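PDB 2VLD: endonuclease NucS, which cleaves both the 3' and the 5' single-stranded extremities of branched DNA structures, binds single-stranded DNA and forms a homodimer. Local coordinates for residues F135-P138 / R139-E142; R190-D193 / S194-E198. The protein carries 2 engineered substitutions. All coordinates share one frame; numbering follows the deposited sequence.

Overall arrangement
Both contacts are local and lie in the C-terminal nuclease domain, with centres about 23 Å apart and nearest atoms about 13 Å apart, so neither touches the other. Contact 1 (135-138 with 139-142) is a surface turn that takes the chain from helix 127-136 toward strand 146-154; it mixes i+3 and i+4 backbone bonds, two of them on one carbonyl oxygen. Contact 2 (190-193 with 194-198) is partly buried and lies wholly within helix 182-199, where regular i to i+4 bonds prevail. Ile-141 is the buried member of the first and packs on strand 203-209. Helix 182-199 also covers that strand, through Val-192 and Leu-195, while Arg-190 and Tyr-191 reach the second subunit.

Contact 1 (F135-P138 / R139-E142); sequences FENP and RVIE
Asn-137 and Pro-138 bind the residues that follow them chiefly through backbone hydrogen bonds. Val-140 N donates to Asn-137 O at 3.1 Å, an i+3 bond of the 3-10 type. Pro-138 O takes two donors. Glu-142 N comes to Pro-138 O in the carbonyl plane at 3.1 Å with a nearly straight N-H...O angle of 168°; Ile-141 N lies 2.9 Å from the same Pro-138 O, but well above the plane and with a more bent angle of 144°. One oxygen thus accepts the N-H groups of both closing residues.

The van der Waals contacts are slighter. With its CG anti to the backbone N (chi1 -174°), Asn-137 swings its amide forward along the turn, bringing ND2 to 3.5 Å from CB of Arg-139 while OD1 lies 3.8 Å from Val-140 CG1. Val-140 CG2 lies near Asn-137 O, 3.4 Å away.

The charged ends pair outside the turn: the Arg-139 chain bends away and forms a salt bridge with Glu-143, and Glu-142 forms one with Arg-204. Buried Ile-141 packs against Ile-206 and Val-208, while Pro-138 touches Phe-145 and Pro-147. Asn-137 is where helical geometry ends after helix 127-136, and Pro-138 to Val-140 form a single 3-10 turn, a compact connection to strand 146-154 of the PD-(D/E)XK-type nuclease domain.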
ATOM      1  N   PHE A 135     -20.965 -19.907  29.238  1.00 60.21           N
ATOM      2  CA  PHE A 135     -21.832 -21.006  28.808  1.00 60.74           C
ATOM      3  C   PHE A 135     -21.933 -22.103  29.863  1.00 62.73           C
ATOM      4  O   PHE A 135     -23.000 -22.705  30.047  1.00 62.79           O
ATOM      5  CB  PHE A 135     -21.359 -21.586  27.477  1.00 59.25           C
ATOM      6  CG  PHE A 135     -21.846 -20.822  26.303  1.00 56.72           C
ATOM      7  CD1 PHE A 135     -21.128 -19.736  25.825  1.00 53.13           C
ATOM      8  CD2 PHE A 135     -23.048 -21.165  25.685  1.00 55.35           C
ATOM      9  CE1 PHE A 135     -21.592 -19.001  24.747  1.00 52.58           C
ATOM     10  CE2 PHE A 135     -23.528 -20.437  24.590  1.00 54.49           C
ATOM     11  CZ  PHE A 135     -22.804 -19.352  24.117  1.00 54.06           C
ATOM     12  N   GLU A 136     -20.816 -22.337  30.553  1.00 64.97           N
ATOM     13  CA  GLU A 136     -20.708 -23.348  31.589  1.00 67.21           C
ATOM     14  C   GLU A 136     -21.563 -23.008  32.802  1.00 67.46           C
ATOM     15  O   GLU A 136     -22.202 -23.887  33.395  1.00 67.68           O
ATOM     16  CB  GLU A 136     -19.252 -23.462  32.010  1.00 67.91           C
ATOM     17  CG  GLU A 136     -18.945 -24.744  32.714  1.00 72.20           C
ATOM     18  CD  GLU A 136     -17.639 -25.339  32.255  1.00 77.42           C
ATOM     19  OE1 GLU A 136     -16.984 -24.714  31.377  1.00 77.06           O
ATOM     20  OE2 GLU A 136     -17.279 -26.429  32.775  1.00 79.36           O
ATOM     21  N   ASN A 137     -21.543 -21.727  33.162  1.00 67.85           N
ATOM     22  CA  ASN A 137     -22.280 -21.207  34.304  1.00 68.04           C
ATOM     23  C   ASN A 137     -22.759 -19.787  34.020  1.00 67.51           C
ATOM     24  O   ASN A 137     -22.114 -18.814  34.426  1.00 67.42           O
ATOM     25  CB  ASN A 137     -21.416 -21.255  35.572  1.00 68.49           C
ATOM     26  CG  ASN A 137     -22.186 -20.860  36.828  1.00 69.96           C
ATOM     27  OD1 ASN A 137     -21.701 -20.076  37.643  1.00 71.16           O
ATOM     28  ND2 ASN A 137     -23.386 -21.403  36.987  1.00 71.73           N
ATOM     29  N   PRO A 138     -23.892 -19.668  33.306  1.00 67.24           N
ATOM     30  CA  PRO A 138     -24.516 -18.386  32.956  1.00 67.15           C
ATOM     31  C   PRO A 138     -24.726 -17.494  34.171  1.00 67.36           C
ATOM     32  O   PRO A 138     -24.936 -16.287  34.035  1.00 67.30           O
ATOM     33  CB  PRO A 138     -25.876 -18.804  32.395  1.00 66.91           C
ATOM     34  CG  PRO A 138     -25.678 -20.171  31.891  1.00 66.61           C
ATOM     35  CD  PRO A 138     -24.654 -20.814  32.771  1.00 67.02           C
ATOM     36  N   ARG A 139     -24.663 -18.098  35.353  1.00 67.70           N
ATOM     37  CA  ARG A 139     -24.957 -17.394  36.589  1.00 68.51           C
ATOM     38  C   ARG A 139     -23.947 -16.269  36.857  1.00 66.66           C
ATOM     39  O   ARG A 139     -24.302 -15.272  37.484  1.00 66.66           O
ATOM     40  CB  ARG A 139     -25.057 -18.388  37.752  1.00 68.54           C
ATOM     41  CG  ARG A 139     -25.985 -17.958  38.891  1.00 71.46           C
ATOM     42  CD  ARG A 139     -25.988 -19.004  40.014  1.00 74.14           C
ATOM     43  NE  ARG A 139     -27.005 -20.041  39.806  1.00 82.75           N
ATOM     44  CZ  ARG A 139     -28.162 -20.104  40.468  1.00 85.05           C
ATOM     45  NH1 ARG A 139     -28.450 -19.197  41.400  1.00 85.71           N
ATOM     46  NH2 ARG A 139     -29.026 -21.079  40.203  0.50 85.14           N
ATOM     47  N   VAL A 140     -22.719 -16.411  36.354  1.00 65.26           N
ATOM     48  CA  VAL A 140     -21.709 -15.352  36.474  1.00 63.99           C
ATOM     49  C   VAL A 140     -22.192 -14.038  35.853  1.00 63.44           C
ATOM     50  O   VAL A 140     -21.759 -12.952  36.239  1.00 63.47           O
ATOM     51  CB  VAL A 140     -20.344 -15.750  35.866  1.00 63.91           C
ATOM     52  CG1 VAL A 140     -19.815 -17.009  36.521  1.00 63.09           C
ATOM     53  CG2 VAL A 140     -20.432 -15.911  34.350  1.00 63.88           C
ATOM     54  N   ILE A 141     -23.093 -14.151  34.888  1.00 62.51           N
ATOM     55  CA  ILE A 141     -23.720 -12.996  34.302  1.00 61.92           C
ATOM     56  C   ILE A 141     -24.959 -12.636  35.120  1.00 62.66           C
ATOM     57  O   ILE A 141     -25.094 -11.520  35.613  1.00 62.60           O
ATOM     58  CB  ILE A 141     -24.122 -13.267  32.825  1.00 61.54           C
ATOM     59  CG1 ILE A 141     -22.918 -13.740  31.983  1.00 59.47           C
ATOM     60  CG2 ILE A 141     -24.854 -12.054  32.212  1.00 60.67           C
ATOM     61  CD1 ILE A 141     -21.704 -12.846  31.994  1.00 53.12           C
ATOM     62  N   GLU A 142     -25.851 -13.607  35.272  1.00 63.41           N
ATOM     63  CA  GLU A 142     -27.171 -13.378  35.833  1.00 64.06           C
ATOM     64  C   GLU A 142     -27.883 -14.670  36.119  1.00 65.07           C
ATOM     65  O   GLU A 142     -27.621 -15.695  35.495  1.00 65.48           O
ATOM     66  CB  GLU A 142     -28.037 -12.638  34.831  1.00 63.76           C
ATOM     67  CG  GLU A 142     -28.505 -11.310  35.288  1.00 62.47           C
ATOM     68  CD  GLU A 142     -29.498 -10.711  34.328  1.00 61.54           C
ATOM     69  OE1 GLU A 142     -29.332  -9.517  34.029  1.00 63.23           O
ATOM     70  OE2 GLU A 142     -30.426 -11.415  33.863  1.00 59.12           O
TER

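Contact 2 (R190-D193 / S194-E198)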
ATOM      1  N   ARG A 190     -23.062  -0.042  19.557  1.00 57.26           N
ATOM      2  CA  ARG A 190     -23.404  -0.235  18.153  1.00 57.36           C
ATOM      3  C   ARG A 190     -24.191  -1.528  17.949  1.00 57.24           C
ATOM      4  O   ARG A 190     -25.193  -1.541  17.234  1.00 57.32           O
ATOM      5  CB  ARG A 190     -22.144  -0.229  17.296  1.00 57.40           C
ATOM      6  CG  ARG A 190     -22.413  -0.017  15.823  1.00 58.55           C
ATOM      7  CD  ARG A 190     -21.136   0.145  15.029  1.00 58.69           C
ATOM      8  NE  ARG A 190     -20.571  -1.145  14.656  1.00 59.08           N
ATOM      9  CZ  ARG A 190     -19.414  -1.621  15.110  1.00 56.83           C
ATOM     10  NH1 ARG A 190     -18.678  -0.909  15.953  1.00 55.98           N
ATOM     11  NH2 ARG A 190     -18.987  -2.805  14.705  1.00 54.32           N
ATOM     12  N   TYR A 191     -23.746  -2.600  18.604  1.00 57.24           N
ATOM     13  CA  TYR A 191     -24.400  -3.903  18.511  1.00 56.94           C
ATOM     14  C   TYR A 191     -25.790  -3.826  19.090  1.00 57.09           C
ATOM     15  O   TYR A 191     -26.741  -4.300  18.478  1.00 56.99           O
ATOM     16  CB  TYR A 191     -23.598  -4.994  19.232  1.00 56.38           C
ATOM     17  CG  TYR A 191     -22.159  -5.119  18.793  1.00 55.64           C
ATOM     18  CD1 TYR A 191     -21.164  -5.434  19.713  1.00 56.09           C
ATOM     19  CD2 TYR A 191     -21.787  -4.923  17.459  1.00 55.65           C
ATOM     20  CE1 TYR A 191     -19.845  -5.554  19.327  1.00 55.15           C
ATOM     21  CE2 TYR A 191     -20.463  -5.036  17.056  1.00 54.83           C
ATOM     22  CZ  TYR A 191     -19.497  -5.353  17.996  1.00 55.11           C
ATOM     23  OH  TYR A 191     -18.178  -5.470  17.615  1.00 54.63           O
ATOM     24  N   VAL A 192     -25.903  -3.203  20.261  1.00 57.77           N
ATOM     25  CA  VAL A 192     -27.189  -3.073  20.948  1.00 58.47           C
ATOM     26  C   VAL A 192     -28.192  -2.280  20.096  1.00 59.07           C
ATOM     27  O   VAL A 192     -29.293  -2.754  19.831  1.00 58.60           O
ATOM     28  CB  VAL A 192     -27.013  -2.477  22.371  1.00 58.35           C
ATOM     29  CG1 VAL A 192     -28.355  -2.144  23.004  1.00 58.86           C
ATOM     30  CG2 VAL A 192     -26.250  -3.442  23.256  1.00 57.64           C
ATOM     31  N   ASP A 193     -27.779  -1.097  19.646  1.00 60.32           N
ATOM     32  CA  ASP A 193     -28.605  -0.249  18.794  1.00 61.81           C
ATOM     33  C   ASP A 193     -29.070  -0.973  17.538  1.00 62.22           C
ATOM     34  O   ASP A 193     -30.246  -0.906  17.191  1.00 62.47           O
ATOM     35  CB  ASP A 193     -27.855   1.028  18.411  1.00 62.24           C
ATOM     36  CG  ASP A 193     -27.712   1.995  19.572  1.00 64.08           C
ATOM     37  OD1 ASP A 193     -28.427   1.838  20.589  1.00 66.94           O
ATOM     38  OD2 ASP A 193     -26.880   2.922  19.464  1.00 65.35           O
ATOM     39  N   SER A 194     -28.147  -1.666  16.871  1.00 62.78           N
ATOM     40  CA  SER A 194     -28.458  -2.486  15.697  1.00 62.98           C
ATOM     41  C   SER A 194     -29.588  -3.471  16.000  1.00 63.02           C
ATOM     42  O   SER A 194     -30.532  -3.606  15.226  1.00 62.88           O
ATOM     43  CB  SER A 194     -27.194  -3.226  15.225  1.00 62.96           C
ATOM     44  OG  SER A 194     -27.466  -4.190  14.218  1.00 63.11           O
ATOM     45  N   LEU A 195     -29.489  -4.146  17.137  1.00 63.16           N
ATOM     46  CA  LEU A 195     -30.495  -5.109  17.537  1.00 63.46           C
ATOM     47  C   LEU A 195     -31.775  -4.435  18.029  1.00 64.61           C
ATOM     48  O   LEU A 195     -32.864  -4.987  17.873  1.00 64.20           O
ATOM     49  CB  LEU A 195     -29.938  -6.048  18.598  1.00 62.85           C
ATOM     50  CG  LEU A 195     -28.831  -7.000  18.142  1.00 60.64           C
ATOM     51  CD1 LEU A 195     -27.930  -7.258  19.290  1.00 59.57           C
ATOM     52  CD2 LEU A 195     -29.369  -8.309  17.613  1.00 57.28           C
ATOM     53  N   LYS A 196     -31.647  -3.244  18.609  1.00 66.23           N
ATOM     54  CA  LYS A 196     -32.821  -2.463  19.006  1.00 68.16           C
ATOM     55  C   LYS A 196     -33.680  -2.084  17.792  1.00 69.58           C
ATOM     56  O   LYS A 196     -34.904  -2.142  17.853  1.00 69.96           O
ATOM     57  CB  LYS A 196     -32.435  -1.227  19.833  1.00 67.96           C
ATOM     58  CG  LYS A 196     -32.262  -1.513  21.326  1.00 67.78           C
ATOM     59  CD  LYS A 196     -31.831  -0.262  22.101  1.00 68.33           C
ATOM     60  CE  LYS A 196     -31.631  -0.594  23.583  1.00 69.56           C
ATOM     61  NZ  LYS A 196     -30.918   0.486  24.334  1.00 71.12           N
ATOM     62  N   GLU A 197     -33.028  -1.723  16.691  1.00 71.30           N
ATOM     63  CA  GLU A 197     -33.701  -1.480  15.420  1.00 73.16           C
ATOM     64  C   GLU A 197     -34.315  -2.741  14.845  1.00 73.31           C
ATOM     65  O   GLU A 197     -35.039  -2.690  13.861  1.00 73.30           O
ATOM     66  CB  GLU A 197     -32.733  -0.893  14.390  1.00 73.75           C
ATOM     67  CG  GLU A 197     -32.267   0.509  14.714  1.00 77.84           C
ATOM     68  CD  GLU A 197     -32.166   1.389  13.489  1.00 82.87           C
ATOM     69  OE1 GLU A 197     -31.583   0.937  12.478  1.00 85.02           O
ATOM     70  OE2 GLU A 197     -32.670   2.533  13.544  1.00 84.52           O
ATOM     71  N   GLU A 198     -34.021  -3.879  15.452  1.00 74.14           N
ATOM     72  CA  GLU A 198     -34.503  -5.140  14.913  1.00 74.96           C
ATOM     73  C   GLU A 198     -35.566  -5.823  15.761  1.00 75.02           C
ATOM     74  O   GLU A 198     -36.552  -6.319  15.224  1.00 75.08           O
ATOM     75  CB  GLU A 198     -33.343  -6.099  14.643  1.00 75.06           C
ATOM     76  CG  GLU A 198     -33.765  -7.300  13.804  1.00 76.25           C
ATOM     77  CD  GLU A 198     -32.611  -8.131  13.280  1.00 77.24           C
ATOM     78  OE1 GLU A 198     -31.430  -7.806  13.545  1.00 79.21           O
ATOM     79  OE2 GLU A 198     -32.904  -9.126  12.585  1.00 78.92           O
TER
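The Tyr-191 ring has neither face covered by residues 194-198, which meet this residue through its flat peptide carbonyl, bound by Leu-195 N. All the residues here belong to helix 182-199, the helix of a beta-alpha-beta crossover between strands 170-175 and 203-209. The Tyr-191 side chain touches Glu-174, and its OH is hydrogen-bonded to Glu-40 of the second subunit, which also forms a salt bridge with Arg-190. The carboxylate of Asp-193 pairs through OD2 with Lys-189, one turn earlier; its OD1 lies 4.7 Å from Lys-196 NZ, a separation at which the opposite charges may still attract without touching.

Four successive i to i+4 bonds run through the join. Ser-194 N donates to Arg-190 O at 3.0 Å and Leu-195 N to Tyr-191 O at 3.1 Å; Lys-196 N reaches Val-192 O nearly along the C=O axis, and Glu-197 N is 2.9 Å from Asp-193 O.

Aliphatic carbons lie beside the bonded carbonyls. In Leu-195 a chi1 of -67° sets CG beside the backbone N, near Tyr-191 O; the side chain packs on Val-172 and Val-203 of the sheet. Val-192 also rests on Val-203, which places this face of the helix against the sheet. One turn on from Val-192, the straight chain of Lys-196 lies alongside it, with Lys-196 CE 3.7 Å from Val-192 CG1.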